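Local coordinates for protein type III restriction-modification enzyme EcoP15I Mod subunit (Escherichia coli, PDB 4ZCF) that recognises 5'-CAGCAG-3' in DNA, transfers a methyl group from S-adenosylmethionine to one adenine, and joins the Res subunit for restriction, at residues A[180-185]-A[205-210]; A[274-279]-A[287-292]; A[392-397]-A[420-425]; A[548-553]-A[572-577]. All coordinates share one frame; numbering follows the deposited sequence.

Interaction 1 (A[180-185]-A[205-210]); sequences PRLYIA and SQLKLV
Leu182 meets Leu207 and Val210 through methyl groups alone, with no flat group and so no ring face or edge between them. Leu182 CD1 touches Leu207 CD1 at 3.8 Å. The two leucine side chains cross at about a right angle, so the methyls meet without the chains running alongside. CD1 of Leu182 lies anti to CA (chi2 -173°), which stretches the side chain straight out toward the other helix. Leu182 CD1 also meets Val210 CG1 at 4.2 Å. Only side-chain ends bridge the helices: the nearest CA atoms, of Leu182 and Val210, are 9.1 Å apart. All three residues are buried. The contact belongs to the Rossmann-like methyltransferase fold. Helices 171-188 and 204-215 flank strand 193-199 in sequence. Leu182 and Leu207 both rest on Ile197 of that strand, so both helices lie on one face of the sheet. Helix 102-113 receives Pro180 and Ile184, while Ser205, Gln206, Lys208 and Leu209 pack against the second subunit.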
loop_
_atom_site.group_PDB
_atom_site.type_symbol
_atom_site.label_atom_id
_atom_site.label_comp_id
_atom_site.label_asym_id
_atom_site.label_seq_id
_atom_site.Cartn_x
_atom_site.Cartn_y
_atom_site.Cartn_z
ATOM N N PRO A 180 -13.129 8.702 -1.302
ATOM C CA PRO A 180 -13.558 8.569 0.095
ATOM C C PRO A 180 -13.832 7.130 0.511
ATOM O O PRO A 180 -13.679 6.784 1.688
ATOM C CB PRO A 180 -14.788 9.457 0.160
ATOM C CG PRO A 180 -15.335 9.447 -1.223
ATOM C CD PRO A 180 -14.125 9.480 -2.080
ATOM N N ARG A 181 -14.231 6.298 -0.453
ATOM C CA ARG A 181 -14.502 4.874 -0.254
ATOM C C ARG A 181 -13.212 4.086 0.086
ATOM O O ARG A 181 -13.157 3.408 1.124
ATOM C CB ARG A 181 -15.254 4.325 -1.466
ATOM C CG ARG A 181 -16.695 4.847 -1.496
ATOM C CD ARG A 181 -17.293 4.904 -2.871
ATOM N NE ARG A 181 -18.708 5.282 -2.819
ATOM C CZ ARG A 181 -19.154 6.533 -2.749
ATOM N NH1 ARG A 181 -18.298 7.557 -2.749
ATOM N NH2 ARG A 181 -20.454 6.774 -2.659
ATOM N N LEU A 182 -12.142 4.303 -0.713
ATOM C CA LEU A 182 -10.809 3.723 -0.517
ATOM C C LEU A 182 -10.168 4.281 0.735
ATOM O O LEU A 182 -9.463 3.550 1.434
ATOM C CB LEU A 182 -9.924 4.055 -1.721
ATOM C CG LEU A 182 -10.265 3.396 -3.079
ATOM C CD1 LEU A 182 -9.194 3.705 -4.069
ATOM C CD2 LEU A 182 -10.433 1.852 -2.963
ATOM N N TYR A 183 -10.419 5.583 1.034
ATOM C CA TYR A 183 -9.910 6.244 2.223
ATOM C C TYR A 183 -10.451 5.593 3.489
ATOM O O TYR A 183 -9.658 5.232 4.356
ATOM C CB TYR A 183 -10.188 7.765 2.176
ATOM C CG TYR A 183 -9.562 8.525 3.328
ATOM C CD1 TYR A 183 -8.249 8.991 3.252
ATOM C CD2 TYR A 183 -10.253 8.713 4.524
ATOM C CE1 TYR A 183 -7.654 9.663 4.327
ATOM C CE2 TYR A 183 -9.663 9.362 5.608
ATOM C CZ TYR A 183 -8.375 9.867 5.493
ATOM O OH TYR A 183 -7.804 10.519 6.559
ATOM N N ILE A 184 -11.782 5.429 3.599
ATOM C CA ILE A 184 -12.427 4.781 4.765
ATOM C C ILE A 184 -12.090 3.312 4.854
ATOM O O ILE A 184 -11.859 2.833 5.951
ATOM C CB ILE A 184 -13.981 5.027 4.872
ATOM C CG1 ILE A 184 -14.345 6.553 4.871
ATOM C CG2 ILE A 184 -14.598 4.292 6.091
ATOM C CD1 ILE A 184 -13.852 7.389 6.125
ATOM N N ALA A 185 -12.095 2.591 3.709
ATOM C CA ALA A 185 -11.774 1.166 3.653
ATOM C C ALA A 185 -10.408 0.898 4.243
ATOM O O ALA A 185 -10.295 -0.057 5.012
ATOM C CB ALA A 185 -11.844 0.645 2.225
ATOM N N SER A 205 -4.310 3.497 -14.627
ATOM C CA SER A 205 -3.262 4.451 -14.212
ATOM C C SER A 205 -3.736 5.428 -13.150
ATOM O O SER A 205 -3.049 5.586 -12.139
ATOM C CB SER A 205 -2.704 5.196 -15.418
ATOM O OG SER A 205 -2.704 4.358 -16.562
ATOM N N GLN A 206 -4.938 6.020 -13.338
ATOM C CA GLN A 206 -5.583 6.970 -12.400
ATOM C C GLN A 206 -5.879 6.369 -11.040
ATOM O O GLN A 206 -5.689 7.049 -10.033
ATOM C CB GLN A 206 -6.864 7.553 -12.993
ATOM C CG GLN A 206 -6.609 8.567 -14.116
ATOM C CD GLN A 206 -6.271 7.977 -15.476
ATOM O OE1 GLN A 206 -6.308 6.753 -15.734
ATOM N NE2 GLN A 206 -5.956 8.865 -16.388
ATOM N N LEU A 207 -6.325 5.095 -10.991
ATOM C CA LEU A 207 -6.589 4.397 -9.727
ATOM C C LEU A 207 -5.291 4.049 -9.042
ATOM O O LEU A 207 -5.184 4.200 -7.829
ATOM C CB LEU A 207 -7.377 3.115 -9.993
ATOM C CG LEU A 207 -7.540 2.107 -8.847
ATOM C CD1 LEU A 207 -8.435 2.667 -7.676
ATOM C CD2 LEU A 207 -8.028 0.789 -9.398
ATOM N N LYS A 208 -4.324 3.554 -9.806
ATOM C CA LYS A 208 -3.015 3.156 -9.320
ATOM C C LYS A 208 -2.329 4.345 -8.687
ATOM O O LYS A 208 -1.734 4.192 -7.615
ATOM C CB LYS A 208 -2.156 2.570 -10.462
ATOM C CG LYS A 208 -2.160 1.052 -10.535
ATOM C CD LYS A 208 -1.372 0.373 -9.381
ATOM C CE LYS A 208 0.124 0.321 -9.585
ATOM N NZ LYS A 208 0.781 1.600 -9.200
ATOM N N LEU A 209 -2.462 5.538 -9.322
ATOM C CA LEU A 209 -1.921 6.793 -8.785
ATOM C C LEU A 209 -2.645 7.283 -7.525
ATOM O O LEU A 209 -1.968 7.737 -6.595
ATOM C CB LEU A 209 -1.757 7.894 -9.860
ATOM C CG LEU A 209 -0.664 7.623 -10.949
ATOM C CD1 LEU A 209 -0.418 8.842 -11.779
ATOM C CD2 LEU A 209 0.659 7.189 -10.342
ATOM N N VAL A 210 -3.991 7.110 -7.437
ATOM C CA VAL A 210 -4.755 7.460 -6.218
ATOM C C VAL A 210 -4.484 6.481 -5.073
ATOM O O VAL A 210 -4.538 6.877 -3.911
ATOM C CB VAL A 210 -6.259 7.747 -6.463
ATOM C CG1 VAL A 210 -7.088 6.481 -6.481
ATOM C CG2 VAL A 210 -6.810 8.722 -5.438
#

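Interaction 2 (A[274-279]-A[287-292]); sequences EEFASK and EKYTQW
Phe276 lays its ring against Lys288, Tyr289 and Trp292 in an antiparallel helical hairpin. The two helix segments run at 147° to each other, and their axes come within 10.8 Å. The hairpin lies far from the methyltransferase core and near the bound DNA, consistent with a place in the target recognition region of this beta-class enzyme. Phe276 and Trp292 form an offset edge-to-face pair. The phenyl edge points at the indole face, planes at 72°, and Phe276 CE2 sits toward the rim. With CG anti to the backbone N (chi1 179°), Trp292 brings its indole there. Tyr289 CA lies over one face of the Phe276 ring. The Tyr289 ring is met at its own edge, where its CD1 is 4.1 Å from Phe276 CD2. Its hydroxyl bonds to Tyr306 O. Lys288 adds CB, 4.0 Å from Phe276 CE1, while its amine leads away. Trp292 also stacks with His296 and packs on Leu346 of the second subunit. An alanine in place of Phe276 would probably open a gap between the helices and take away the phenyl edge that meets the Trp292 indole. At the foot of the indole, Trp292 CB lies 3.5 Å from Phe276 CZ.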
loop_
_atom_site.group_PDB
_atom_site.type_symbol
_atom_site.label_atom_id
_atom_site.label_comp_id
_atom_site.label_asym_id
_atom_site.label_seq_id
_atom_site.Cartn_x
_atom_site.Cartn_y
_atom_site.Cartn_z
ATOM N N GLU A 274 1.870 -42.843 -4.232
ATOM C CA GLU A 274 1.569 -43.818 -3.183
ATOM C C GLU A 274 0.823 -45.048 -3.739
ATOM O O GLU A 274 1.094 -46.156 -3.280
ATOM C CB GLU A 274 0.759 -43.172 -2.049
ATOM C CG GLU A 274 1.520 -42.167 -1.196
ATOM C CD GLU A 274 0.683 -41.457 -0.144
ATOM O OE1 GLU A 274 -0.567 -41.490 -0.238
ATOM O OE2 GLU A 274 1.285 -40.857 0.775
ATOM N N GLU A 275 -0.100 -44.858 -4.722
ATOM C CA GLU A 275 -0.853 -45.938 -5.377
ATOM C C GLU A 275 0.121 -46.902 -6.062
ATOM O O GLU A 275 0.008 -48.109 -5.862
ATOM C CB GLU A 275 -1.871 -45.380 -6.397
ATOM C CG GLU A 275 -2.988 -46.354 -6.764
ATOM C CD GLU A 275 -3.709 -46.139 -8.087
ATOM O OE1 GLU A 275 -4.891 -46.544 -8.183
ATOM O OE2 GLU A 275 -3.086 -45.617 -9.042
ATOM N N PHE A 276 1.100 -46.367 -6.827
ATOM C CA PHE A 276 2.123 -47.172 -7.496
ATOM C C PHE A 276 3.071 -47.783 -6.480
ATOM O O PHE A 276 3.472 -48.932 -6.663
ATOM C CB PHE A 276 2.936 -46.342 -8.502
ATOM C CG PHE A 276 2.348 -46.206 -9.880
ATOM C CD1 PHE A 276 2.258 -47.303 -10.726
ATOM C CD2 PHE A 276 1.947 -44.969 -10.362
ATOM C CE1 PHE A 276 1.733 -47.172 -12.014
ATOM C CE2 PHE A 276 1.423 -44.838 -11.652
ATOM C CZ PHE A 276 1.317 -45.942 -12.467
ATOM N N ALA A 277 3.448 -47.016 -5.421
ATOM C CA ALA A 277 4.368 -47.458 -4.357
ATOM C C ALA A 277 3.870 -48.691 -3.566
ATOM O O ALA A 277 4.680 -49.514 -3.131
ATOM C CB ALA A 277 4.681 -46.306 -3.412
ATOM N N SER A 278 2.546 -48.815 -3.396
ATOM C CA SER A 278 1.911 -49.924 -2.691
ATOM C C SER A 278 1.782 -51.186 -3.590
ATOM O O SER A 278 1.689 -52.301 -3.079
ATOM C CB SER A 278 0.541 -49.487 -2.185
ATOM N N LYS A 279 1.793 -51.007 -4.915
ATOM C CA LYS A 279 1.621 -52.104 -5.872
ATOM C C LYS A 279 2.899 -52.611 -6.533
ATOM O O LYS A 279 2.901 -53.739 -7.028
ATOM C CB LYS A 279 0.543 -51.758 -6.922
ATOM C CG LYS A 279 -0.871 -51.766 -6.351
ATOM C CD LYS A 279 -1.856 -51.032 -7.242
ATOM C CE LYS A 279 -3.221 -50.896 -6.605
ATOM N NZ LYS A 279 -3.261 -49.818 -5.579
ATOM N N GLU A 287 9.478 -48.299 -13.988
ATOM C CA GLU A 287 9.077 -48.726 -15.343
ATOM C C GLU A 287 7.562 -48.528 -15.524
ATOM O O GLU A 287 7.120 -47.987 -16.551
ATOM C CB GLU A 287 9.497 -50.191 -15.626
ATOM C CG GLU A 287 11.002 -50.421 -15.552
ATOM C CD GLU A 287 11.500 -51.856 -15.457
ATOM O OE1 GLU A 287 10.815 -52.698 -14.828
ATOM O OE2 GLU A 287 12.613 -52.123 -15.966
ATOM N N LYS A 288 6.787 -48.933 -14.489
ATOM C CA LYS A 288 5.338 -48.788 -14.411
ATOM C C LYS A 288 4.946 -47.318 -14.364
ATOM O O LYS A 288 3.946 -46.934 -14.984
ATOM C CB LYS A 288 4.786 -49.546 -13.190
ATOM C CG LYS A 288 3.916 -50.756 -13.570
ATOM C CD LYS A 288 4.711 -52.011 -14.004
ATOM C CE LYS A 288 3.868 -52.998 -14.783
ATOM N NZ LYS A 288 3.686 -52.577 -16.198
ATOM N N TYR A 289 5.761 -46.491 -13.654
ATOM C CA TYR A 289 5.583 -45.048 -13.547
ATOM C C TYR A 289 5.920 -44.338 -14.854
ATOM O O TYR A 289 5.127 -43.493 -15.281
ATOM C CB TYR A 289 6.345 -44.438 -12.353
ATOM C CG TYR A 289 6.083 -42.952 -12.195
ATOM C CD1 TYR A 289 4.817 -42.480 -11.856
ATOM C CD2 TYR A 289 7.074 -42.016 -12.481
ATOM C CE1 TYR A 289 4.537 -41.123 -11.833
ATOM C CE2 TYR A 289 6.810 -40.651 -12.432
ATOM C CZ TYR A 289 5.543 -40.206 -12.091
ATOM O OH TYR A 289 5.274 -38.858 -12.029
ATOM N N THR A 290 7.063 -44.674 -15.510
ATOM C CA THR A 290 7.438 -44.069 -16.807
ATOM C C THR A 290 6.321 -44.280 -17.857
ATOM O O THR A 290 6.099 -43.414 -18.698
ATOM C CB THR A 290 8.828 -44.559 -17.276
ATOM O OG1 THR A 290 9.806 -44.195 -16.303
ATOM C CG2 THR A 290 9.243 -43.978 -18.613
ATOM N N GLN A 291 5.600 -45.406 -17.762
ATOM C CA GLN A 291 4.489 -45.763 -18.639
ATOM C C GLN A 291 3.308 -44.782 -18.445
ATOM O O GLN A 291 2.864 -44.167 -19.414
ATOM C CB GLN A 291 4.069 -47.231 -18.396
ATOM C CG GLN A 291 3.107 -47.797 -19.439
ATOM C CD GLN A 291 2.605 -49.196 -19.126
ATOM O OE1 GLN A 291 3.336 -50.077 -18.639
ATOM N NE2 GLN A 291 1.345 -49.448 -19.464
ATOM N N TRP A 292 2.826 -44.629 -17.202
ATOM C CA TRP A 292 1.732 -43.720 -16.857
ATOM C C TRP A 292 2.178 -42.268 -17.034
ATOM O O TRP A 292 1.352 -41.439 -17.423
ATOM C CB TRP A 292 1.257 -43.976 -15.421
ATOM C CG TRP A 292 0.151 -43.072 -14.940
ATOM C CD1 TRP A 292 -1.189 -43.340 -14.930
ATOM C CD2 TRP A 292 0.310 -41.787 -14.321
ATOM N NE1 TRP A 292 -1.875 -42.302 -14.346
ATOM C CE2 TRP A 292 -0.979 -41.330 -13.972
ATOM C CE3 TRP A 292 1.418 -40.958 -14.064
ATOM C CZ2 TRP A 292 -1.189 -40.069 -13.402
ATOM C CZ3 TRP A 292 1.208 -39.713 -13.503
ATOM C CH2 TRP A 292 -0.078 -39.284 -13.165
#

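Interaction 3 (A[392-397]-A[420-425])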
loop_
_atom_site.group_PDB
_atom_site.type_symbol
_atom_site.label_atom_id
_atom_site.label_comp_id
_atom_site.label_asym_id
_atom_site.label_seq_id
_atom_site.Cartn_x
_atom_site.Cartn_y
_atom_site.Cartn_z
ATOM N N ILE A 392 -3.166 -14.351 -15.110
ATOM C CA ILE A 392 -4.211 -15.392 -14.939
ATOM C C ILE A 392 -5.117 -15.530 -16.167
ATOM O O ILE A 392 -5.786 -14.566 -16.552
ATOM C CB ILE A 392 -5.046 -15.170 -13.655
ATOM C CG1 ILE A 392 -4.173 -14.700 -12.459
ATOM C CG2 ILE A 392 -5.897 -16.397 -13.328
ATOM C CD1 ILE A 392 -4.927 -13.896 -11.409
ATOM N N HIS A 393 -5.156 -16.738 -16.739
ATOM C CA HIS A 393 -5.976 -17.138 -17.893
ATOM C C HIS A 393 -7.177 -17.849 -17.379
ATOM O O HIS A 393 -7.076 -18.975 -16.899
ATOM C CB HIS A 393 -5.201 -18.076 -18.852
ATOM C CG HIS A 393 -4.092 -17.352 -19.528
ATOM N ND1 HIS A 393 -4.302 -16.675 -20.718
ATOM C CD2 HIS A 393 -2.831 -17.113 -19.099
ATOM C CE1 HIS A 393 -3.151 -16.081 -20.993
ATOM N NE2 HIS A 393 -2.243 -16.315 -20.041
ATOM N N LEU A 394 -8.319 -17.181 -17.450
ATOM C CA LEU A 394 -9.582 -17.717 -16.976
ATOM C C LEU A 394 -10.701 -16.978 -17.690
ATOM O O LEU A 394 -10.819 -15.755 -17.544
ATOM C CB LEU A 394 -9.672 -17.543 -15.454
ATOM C CG LEU A 394 -10.950 -17.998 -14.787
ATOM C CD1 LEU A 394 -10.947 -19.514 -14.583
ATOM C CD2 LEU A 394 -11.164 -17.223 -13.494
ATOM N N ASP A 395 -11.484 -17.715 -18.500
ATOM C CA ASP A 395 -12.601 -17.176 -19.251
ATOM C C ASP A 395 -13.641 -16.616 -18.281
ATOM O O ASP A 395 -14.140 -17.337 -17.402
ATOM C CB ASP A 395 -13.224 -18.264 -20.158
ATOM C CG ASP A 395 -13.966 -17.769 -21.396
ATOM O OD1 ASP A 395 -14.269 -16.545 -21.475
ATOM O OD2 ASP A 395 -14.210 -18.590 -22.304
ATOM N N GLY A 396 -13.936 -15.329 -18.448
ATOM C CA GLY A 396 -14.905 -14.630 -17.617
ATOM C C GLY A 396 -16.342 -14.943 -17.970
ATOM O O GLY A 396 -17.226 -14.752 -17.134
ATOM N N ARG A 397 -16.593 -15.419 -19.212
ATOM C CA ARG A 397 -17.942 -15.752 -19.679
ATOM C C ARG A 397 -18.656 -16.890 -18.903
ATOM O O ARG A 397 -19.878 -16.992 -18.983
ATOM C CB ARG A 397 -18.054 -15.810 -21.224
ATOM C CG ARG A 397 -17.585 -17.097 -21.887
ATOM C CD ARG A 397 -17.730 -16.980 -23.390
ATOM N NE ARG A 397 -16.596 -17.576 -24.107
ATOM C CZ ARG A 397 -15.732 -16.895 -24.861
ATOM N NH1 ARG A 397 -15.865 -15.583 -25.017
ATOM N NH2 ARG A 397 -14.737 -17.524 -25.471
ATOM N N ILE A 420 -16.889 -16.752 -9.862
ATOM C CA ILE A 420 -16.501 -17.196 -8.523
ATOM C C ILE A 420 -15.127 -17.895 -8.545
ATOM O O ILE A 420 -14.448 -17.916 -7.527
ATOM C CB ILE A 420 -17.646 -18.062 -7.869
ATOM C CG1 ILE A 420 -17.841 -19.423 -8.617
ATOM C CG2 ILE A 420 -18.971 -17.264 -7.787
ATOM C CD1 ILE A 420 -19.010 -20.357 -8.153
ATOM N N LYS A 421 -14.690 -18.409 -9.718
ATOM C CA LYS A 421 -13.395 -19.090 -9.918
ATOM C C LYS A 421 -12.144 -18.156 -9.854
ATOM O O LYS A 421 -11.014 -18.633 -9.652
ATOM C CB LYS A 421 -13.403 -19.923 -11.212
ATOM C CG LYS A 421 -14.491 -21.001 -11.293
ATOM C CD LYS A 421 -14.240 -22.205 -10.398
ATOM C CE LYS A 421 -15.140 -23.378 -10.739
ATOM N NZ LYS A 421 -16.542 -23.213 -10.252
ATOM N N LEU A 422 -12.364 -16.840 -9.972
ATOM C CA LEU A 422 -11.307 -15.834 -9.923
ATOM C C LEU A 422 -10.919 -15.428 -8.488
ATOM O O LEU A 422 -9.729 -15.431 -8.147
ATOM C CB LEU A 422 -11.718 -14.581 -10.753
ATOM C CG LEU A 422 -10.772 -13.374 -10.674
ATOM C CD1 LEU A 422 -9.513 -13.604 -11.518
ATOM C CD2 LEU A 422 -11.479 -12.110 -11.035
ATOM N N VAL A 423 -11.920 -15.016 -7.684
ATOM C CA VAL A 423 -11.727 -14.522 -6.313
ATOM C C VAL A 423 -11.403 -15.623 -5.329
ATOM O O VAL A 423 -10.844 -15.352 -4.275
ATOM C CB VAL A 423 -12.958 -13.732 -5.857
ATOM N N GLU A 424 -11.762 -16.861 -5.668
ATOM C CA GLU A 424 -11.508 -18.070 -4.883
ATOM C C GLU A 424 -10.000 -18.260 -4.617
ATOM O O GLU A 424 -9.593 -18.518 -3.482
ATOM C CB GLU A 424 -12.164 -19.258 -5.608
ATOM C CG GLU A 424 -11.503 -20.612 -5.473
ATOM C CD GLU A 424 -11.719 -21.459 -6.707
ATOM O OE1 GLU A 424 -12.730 -22.193 -6.748
ATOM O OE2 GLU A 424 -10.919 -21.341 -7.663
ATOM N N ASP A 425 -9.174 -18.061 -5.645
ATOM C CA ASP A 425 -7.738 -18.206 -5.514
ATOM C C ASP A 425 -7.091 -17.052 -4.752
ATOM O O ASP A 425 -6.257 -17.317 -3.878
ATOM C CB ASP A 425 -7.100 -18.515 -6.880
ATOM C CG ASP A 425 -7.391 -19.933 -7.387
ATOM O OD1 ASP A 425 -7.322 -20.887 -6.578
ATOM O OD2 ASP A 425 -7.669 -20.088 -8.588
#
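Leu394, in extended conformation just past the end of strand 391-393, comes nearest Leu422 of helix 420-430, with their CA atoms 7.5 Å apart. No hydrogen bond links the two segments. With CG anti to the backbone N (chi1 178°), Leu394 reaches across to the helix and lays CD2 against the peptide joining Lys421 and Leu422. Leu394 CD2 is 3.7 Å from Leu422 N and 3.8 Å from Leu422 CB. Its twin, Leu394 CD1, meets Lys421 CB at 4.2 Å. The Leu394 and Lys421 side chains cross at about a right angle. The lysine gives its CB, and the chain, bent at chi2 and chi4, leads away. Lys421 also packs on Tyr329 of the second subunit. Strand 391-393 is outermost within this chain in the large mixed sheet of the methyltransferase fold, beside and parallel to strand 220-227. The contact joins this end strand to a helix that leads into strand 434-439 of the same sheet. Leu422 also packs on Trp226 of strand 220-227. Beyond Leu394 the chain turns, and Asp395 and Arg397 form a salt bridge, OD2 to NE at 3.2 Å. It rests on charge alone, because the Asp395 carboxylate lies over a face of the guanidinium, with OD1 above its centre. On the strand, the His393 ring meets that of His393 of the second subunit.

Interaction 4 (A[548-553]-A[572-577])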
loop_
_atom_site.group_PDB
_atom_site.type_symbol
_atom_site.label_atom_id
_atom_site.label_comp_id
_atom_site.label_asym_id
_atom_site.label_seq_id
_atom_site.Cartn_x
_atom_site.Cartn_y
_atom_site.Cartn_z
ATOM N N THR A 548 -27.677 0.220 16.459
ATOM C CA THR A 548 -26.754 1.321 16.174
ATOM C C THR A 548 -25.805 1.539 17.374
ATOM O O THR A 548 -24.605 1.608 17.184
ATOM C CB THR A 548 -27.550 2.597 15.833
ATOM O OG1 THR A 548 -28.471 2.321 14.773
ATOM C CG2 THR A 548 -26.659 3.768 15.467
ATOM N N TRP A 549 -26.347 1.628 18.593
ATOM C CA TRP A 549 -25.585 1.843 19.812
ATOM C C TRP A 549 -24.562 0.763 20.041
ATOM O O TRP A 549 -23.448 1.090 20.402
ATOM C CB TRP A 549 -26.508 1.965 21.035
ATOM C CG TRP A 549 -27.255 3.262 21.150
ATOM C CD1 TRP A 549 -27.410 4.224 20.191
ATOM C CD2 TRP A 549 -28.002 3.704 22.286
ATOM N NE1 TRP A 549 -28.203 5.242 20.665
ATOM C CE2 TRP A 549 -28.609 4.933 21.939
ATOM C CE3 TRP A 549 -28.206 3.186 23.582
ATOM C CZ2 TRP A 549 -29.399 5.659 22.847
ATOM C CZ3 TRP A 549 -29.001 3.894 24.470
ATOM C CH2 TRP A 549 -29.571 5.123 24.110
ATOM N N CYS A 550 -24.922 -0.520 19.832
ATOM C CA CYS A 550 -23.995 -1.646 20.000
ATOM C C CYS A 550 -22.802 -1.563 19.021
ATOM O O CYS A 550 -21.694 -1.928 19.393
ATOM C CB CYS A 550 -24.734 -2.974 19.865
ATOM S SG CYS A 550 -25.623 -3.494 21.357
ATOM N N LEU A 551 -23.040 -1.096 17.781
ATOM C CA LEU A 551 -22.030 -0.975 16.721
ATOM C C LEU A 551 -21.129 0.216 17.018
ATOM O O LEU A 551 -19.904 0.054 17.109
ATOM C CB LEU A 551 -22.705 -0.848 15.325
ATOM C CG LEU A 551 -21.799 -0.859 14.064
ATOM C CD1 LEU A 551 -20.925 -2.101 13.979
ATOM C CD2 LEU A 551 -22.608 -0.595 12.800
ATOM N N TYR A 552 -21.758 1.388 17.255
ATOM C CA TYR A 552 -21.100 2.631 17.646
ATOM C C TYR A 552 -20.169 2.391 18.847
ATOM O O TYR A 552 -19.058 2.898 18.861
ATOM C CB TYR A 552 -22.152 3.725 17.964
ATOM C CG TYR A 552 -21.529 4.999 18.498
ATOM C CD1 TYR A 552 -21.024 5.966 17.633
ATOM C CD2 TYR A 552 -21.355 5.193 19.868
ATOM C CE1 TYR A 552 -20.377 7.102 18.116
ATOM C CE2 TYR A 552 -20.695 6.314 20.359
ATOM C CZ TYR A 552 -20.235 7.282 19.481
ATOM O OH TYR A 552 -19.620 8.415 19.953
ATOM N N ASP A 553 -20.620 1.591 19.829
ATOM C CA ASP A 553 -19.883 1.236 21.041
ATOM C C ASP A 553 -18.702 0.300 20.804
ATOM O O ASP A 553 -17.974 0.011 21.750
ATOM C CB ASP A 553 -20.830 0.709 22.154
ATOM C CG ASP A 553 -21.590 1.797 22.914
ATOM O OD1 ASP A 553 -20.959 2.806 23.296
ATOM O OD2 ASP A 553 -22.787 1.604 23.188
ATOM N N HIS A 572 -30.464 -5.262 27.933
ATOM C CA HIS A 572 -29.686 -5.982 26.923
ATOM C C HIS A 572 -28.215 -5.902 27.253
ATOM O O HIS A 572 -27.733 -4.842 27.623
ATOM C CB HIS A 572 -29.952 -5.431 25.509
ATOM C CG HIS A 572 -31.384 -5.068 25.261
ATOM N ND1 HIS A 572 -32.296 -6.001 24.804
ATOM C CD2 HIS A 572 -32.027 -3.892 25.465
ATOM C CE1 HIS A 572 -33.452 -5.364 24.728
ATOM N NE2 HIS A 572 -33.341 -4.096 25.115
ATOM N N LEU A 573 -27.509 -7.031 27.137
ATOM C CA LEU A 573 -26.074 -7.135 27.391
ATOM C C LEU A 573 -25.374 -7.473 26.078
ATOM O O LEU A 573 -25.838 -8.358 25.346
ATOM C CB LEU A 573 -25.789 -8.213 28.466
ATOM C CG LEU A 573 -24.346 -8.307 29.027
ATOM C CD1 LEU A 573 -23.966 -7.068 29.843
ATOM C CD2 LEU A 573 -24.147 -9.566 29.862
ATOM N N CYS A 574 -24.280 -6.741 25.770
ATOM C CA CYS A 574 -23.469 -6.929 24.561
ATOM C C CYS A 574 -22.046 -6.462 24.745
ATOM O O CYS A 574 -21.809 -5.254 24.780
ATOM C CB CYS A 574 -24.100 -6.271 23.338
ATOM S SG CYS A 574 -23.114 -6.436 21.822
ATOM N N ASP A 575 -21.095 -7.416 24.775
ATOM C CA ASP A 575 -19.660 -7.167 24.909
ATOM C C ASP A 575 -19.345 -6.275 26.122
ATOM O O ASP A 575 -18.839 -5.160 25.962
ATOM C CB ASP A 575 -19.058 -6.627 23.580
ATOM C CG ASP A 575 -17.545 -6.749 23.404
ATOM O OD1 ASP A 575 -16.925 -7.595 24.097
ATOM O OD2 ASP A 575 -16.989 -6.039 22.529
ATOM N N GLY A 576 -19.694 -6.768 27.315
ATOM C CA GLY A 576 -19.460 -6.085 28.585
ATOM C C GLY A 576 -20.305 -4.858 28.883
ATOM O O GLY A 576 -20.281 -4.373 30.014
ATOM N N ARG A 577 -21.036 -4.316 27.886
ATOM C CA ARG A 577 -21.881 -3.145 28.115
ATOM C C ARG A 577 -23.371 -3.480 28.247
ATOM O O ARG A 577 -23.883 -4.314 27.492
ATOM C CB ARG A 577 -21.579 -1.959 27.160
ATOM C CG ARG A 577 -21.070 -2.305 25.771
ATOM C CD ARG A 577 -19.718 -1.686 25.456
ATOM N NE ARG A 577 -19.277 -2.029 24.098
ATOM C CZ ARG A 577 -18.191 -2.741 23.794
ATOM N NH1 ARG A 577 -17.395 -3.200 24.755
ATOM N NH2 ARG A 577 -17.888 -2.992 22.528
#
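Cys550 and Cys574 supply the apolar part of this contact. Cys550 SG lies 3.7 Å from Cys574 CB and 3.9 Å from Cys574 SG, so the thiols pack without a disulfide. With SG opposite its backbone nitrogen (chi1 178°), Cys574 sets its thiol beside that of Cys550. The polar part centres on Arg577. Its NH2 is 3.1 Å from Asp553 O, but the angle is too poor for a hydrogen bond. Its NE lies against Asp553 CB at 3.7 Å. The contact sets helix 539-552 against the mixed sheet of the C-terminal domain. There a type I' turn, Cys574 to Arg577, links strands 569-574 and 577-580 as a tight beta hairpin. Arg577 NH2 makes a salt bridge to Asp575 OD2 at 3.2 Å, with a weak, strongly bent hydrogen bond. Arg577 NH1 bridges to Glu134 of the Res chain. A leucine in place of Arg577 would probably leave that Glu134 and Asp575 without their positive mate. The Asp553 carboxylate turns to Lys607, Arg643 and the Tyr579 hydroxyl.

Overall arrangement
The four contacts follow one another along the chain and none touches another. Interactions 1 and 3 belong to the methyltransferase core, their centres 24 Å apart, and both reach the second subunit. The Val210 side chain of interaction 1 is about 10 Å from a bound manganese ion, too far to bind it. Interaction 2, which also touches the second subunit through Trp292, stands out from the core, 54 Å from interaction 1 and 34 Å from interaction 3 between centres. It comes closest to DNA, about 7 Å at its nearest atom, against about 11 Å for interaction 3. Interaction 4 lies in the C-terminal domain, about 34 Å from the DNA at its nearest atom, and meets the Res chain.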